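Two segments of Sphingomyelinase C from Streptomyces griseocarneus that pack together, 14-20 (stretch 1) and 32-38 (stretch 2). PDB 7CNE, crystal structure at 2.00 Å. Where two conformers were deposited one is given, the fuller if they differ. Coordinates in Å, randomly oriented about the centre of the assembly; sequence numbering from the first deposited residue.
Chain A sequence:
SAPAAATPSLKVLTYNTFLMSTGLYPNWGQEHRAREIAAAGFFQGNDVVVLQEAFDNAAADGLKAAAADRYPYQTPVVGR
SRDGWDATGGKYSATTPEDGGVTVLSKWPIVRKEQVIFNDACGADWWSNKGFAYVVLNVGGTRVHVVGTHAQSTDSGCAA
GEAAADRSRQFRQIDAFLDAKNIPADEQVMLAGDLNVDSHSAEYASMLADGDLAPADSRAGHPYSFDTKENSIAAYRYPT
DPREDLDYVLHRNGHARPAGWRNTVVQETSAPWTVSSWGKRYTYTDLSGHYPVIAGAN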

# COMPACT_ATOMS: atom_id res chain seq x y z
N THR A 14 -2.94 -5.87 1.21
CA THR A 14 -2.34 -4.55 1.23
C THR A 14 -2.23 -4.12 2.69
O THR A 14 -3.17 -4.31 3.46
CB THR A 14 -3.12 -3.52 0.38
OG1 THR A 14 -2.47 -2.25 0.46
CG2 THR A 14 -4.58 -3.37 0.81
N TYR A 15 -1.06 -3.58 3.07
CA TYR A 15 -0.79 -3.27 4.47
C TYR A 15 0.17 -2.09 4.58
O TYR A 15 1.29 -2.14 4.07
CB TYR A 15 -0.20 -4.48 5.19
CG TYR A 15 -0.06 -4.29 6.69
CD1 TYR A 15 -1.13 -3.82 7.46
CD2 TYR A 15 1.14 -4.59 7.33
CE1 TYR A 15 -1.00 -3.68 8.85
CE2 TYR A 15 1.27 -4.45 8.70
CZ TYR A 15 0.21 -3.99 9.46
OH TYR A 15 0.38 -3.86 10.82
N ASN A 16 -0.27 -1.04 5.26
CA ASN A 16 0.58 0.10 5.57
C ASN A 16 1.34 -0.22 6.85
O ASN A 16 0.73 -0.30 7.92
CB ASN A 16 -0.26 1.37 5.71
CG ASN A 16 0.58 2.62 5.96
OD1 ASN A 16 1.56 2.58 6.70
ND2 ASN A 16 0.18 3.74 5.34
N THR A 17 2.66 -0.36 6.75
CA THR A 17 3.49 -0.88 7.83
C THR A 17 3.96 0.17 8.84
O THR A 17 4.47 -0.21 9.89
CB THR A 17 4.75 -1.56 7.28
OG1 THR A 17 5.57 -0.58 6.63
CG2 THR A 17 4.38 -2.67 6.29
N PHE A 18 3.83 1.46 8.53
CA PHE A 18 4.29 2.52 9.43
C PHE A 18 5.72 2.28 9.91
O PHE A 18 6.03 2.31 11.11
CB PHE A 18 3.33 2.67 10.62
CG PHE A 18 3.61 3.86 11.49
CD1 PHE A 18 3.72 5.13 10.93
CD2 PHE A 18 3.77 3.72 12.86
CE1 PHE A 18 3.98 6.23 11.73
CE2 PHE A 18 4.02 4.83 13.67
CZ PHE A 18 4.13 6.08 13.10
N LEU A 19 6.62 2.02 8.96
CA LEU A 19 8.03 1.82 9.28
C LEU A 19 8.83 3.05 8.87
O LEU A 19 9.58 3.05 7.89
CB LEU A 19 8.56 0.56 8.61
CG LEU A 19 7.97 -0.76 9.12
CD1 LEU A 19 8.47 -1.90 8.24
CD2 LEU A 19 8.34 -0.98 10.59
N MET A 20 8.65 4.11 9.65
CA MET A 20 9.38 5.34 9.41
C MET A 20 10.87 5.12 9.65
O MET A 20 11.27 4.21 10.39
CB MET A 20 8.86 6.47 10.30
CG MET A 20 7.36 6.73 10.13
SD MET A 20 6.85 8.46 10.26
CE MET A 20 7.20 9.03 8.60
N HIS A 32 11.28 -4.15 15.80
CA HIS A 32 10.40 -5.12 16.44
C HIS A 32 9.17 -5.39 15.59
O HIS A 32 8.80 -6.54 15.34
CB HIS A 32 9.98 -4.62 17.82
CG HIS A 32 8.86 -5.41 18.43
ND1 HIS A 32 9.04 -6.68 18.95
CD2 HIS A 32 7.55 -5.13 18.58
CE1 HIS A 32 7.88 -7.13 19.41
NE2 HIS A 32 6.96 -6.21 19.20
N ARG A 33 8.51 -4.32 15.12
CA ARG A 33 7.26 -4.49 14.39
C ARG A 33 7.48 -5.13 13.03
O ARG A 33 6.67 -5.96 12.59
CB ARG A 33 6.55 -3.14 14.24
CG ARG A 33 5.94 -2.65 15.54
CD ARG A 33 5.13 -1.38 15.36
NE ARG A 33 5.97 -0.24 15.03
CZ ARG A 33 5.98 0.36 13.84
NH1 ARG A 33 5.19 -0.06 12.86
NH2 ARG A 33 6.79 1.40 13.63
N ALA A 34 8.58 -4.78 12.35
CA ALA A 34 8.87 -5.39 11.05
C ALA A 34 9.01 -6.90 11.16
O ALA A 34 8.55 -7.65 10.29
CB ALA A 34 10.14 -4.80 10.45
N ARG A 35 9.68 -7.36 12.22
CA ARG A 35 9.79 -8.80 12.45
C ARG A 35 8.42 -9.40 12.75
O ARG A 35 8.06 -10.44 12.18
CB ARG A 35 10.78 -9.07 13.59
CG ARG A 35 11.08 -10.55 13.86
CD ARG A 35 12.22 -10.72 14.88
NE ARG A 35 13.55 -10.46 14.33
CZ ARG A 35 14.37 -11.39 13.84
NH1 ARG A 35 14.01 -12.67 13.81
NH2 ARG A 35 15.57 -11.05 13.37
N GLU A 36 7.64 -8.73 13.58
CA GLU A 36 6.32 -9.25 13.95
C GLU A 36 5.33 -9.23 12.78
O GLU A 36 4.44 -10.09 12.71
CB GLU A 36 5.79 -8.46 15.14
CG GLU A 36 6.55 -8.80 16.41
CD GLU A 36 6.58 -10.30 16.66
OE1 GLU A 36 7.65 -10.93 16.47
OE2 GLU A 36 5.52 -10.84 17.00
N ILE A 37 5.45 -8.26 11.87
CA ILE A 37 4.55 -8.22 10.72
C ILE A 37 4.75 -9.45 9.84
O ILE A 37 3.77 -10.06 9.38
CB ILE A 37 4.75 -6.91 9.92
CG1 ILE A 37 4.19 -5.72 10.67
CG2 ILE A 37 4.05 -7.00 8.57
CD1 ILE A 37 4.67 -4.35 10.09
N ALA A 38 6.00 -9.84 9.59
CA ALA A 38 6.22 -11.05 8.80
C ALA A 38 5.65 -12.30 9.46
O ALA A 38 5.38 -13.28 8.76
CB ALA A 38 7.72 -11.25 8.53

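The strand that includes Y15 and the helix that includes R33 run nearly antiparallel. The angle between their N-to-C directions is 158°, and their axes come within 9.4 Å. The closest backbone register pairs L19 with A34, whose CA atoms are 7.5 Å apart. The contact is modest, burying 312 Å² in all. The helix presents R33, A34 and I37 to the strand, as the i, i+1, i+4 spacing of one helical face allows.

The polar part of the contact centres on R33. Its CA-to-CB bond points toward the strand, and its guanidinium reaches two consecutive backbone carbonyls. NH2 of R33 donates to O of F18 at 2.8 Å, with an N-H...O angle of 153°. NH1 of R33 donates to the same O of F18 at 3.1 Å. The F18 carbonyl is therefore held by both terminal nitrogens. NH1 of R33 also lies 3.1 Å from O of T17, but the angle of 133° makes this bond weak. Both carbonyl oxygens lie at the guanidinium edge, near its plane, where its N-H groups point. The positive charge thus meets neutral amide oxygens here, and no acidic side chain of the strand takes part. NE, NH1 and NH2 of R33 also make hydrogen bonds elsewhere in the structure.

Several other polar groups of the strand are satisfied without the helix. N of F18 donates to OD1 of N16, two residues earlier, at 3.1 Å. F18 has positive phi and psi, both 50°, so the backbone departs from extended geometry where the carbonyls of T17 and F18 meet R33. OG1 of T17 and ND2 of N16 are satisfied elsewhere in the structure. Within the helix, N of I37 donates to O of R33 at 2.7 Å, and N of E36 donates to O of H32 at 3.0 Å. The backbone carbonyl of R33 is thus used inside the helix while its side chain serves the strand.

Apolar contacts lie beside this polar cluster. CD1 of I37 approaches CE2 of Y15 at 3.7 Å, at the edge of the ring and near its plane. The same CD1 of I37 lies 4.0 Å from CB of T17. L19 points its CA-to-CB bond sideways, but its end comes nearer the helix, and its CD1 lies 4.0 Å from CB of A34. Its CD2 is 4.0 Å from NH1 of R33, a packing contact beside the guanidinium. Y15, T17, L19, R33, A34 and I37 are all buried in the assembly.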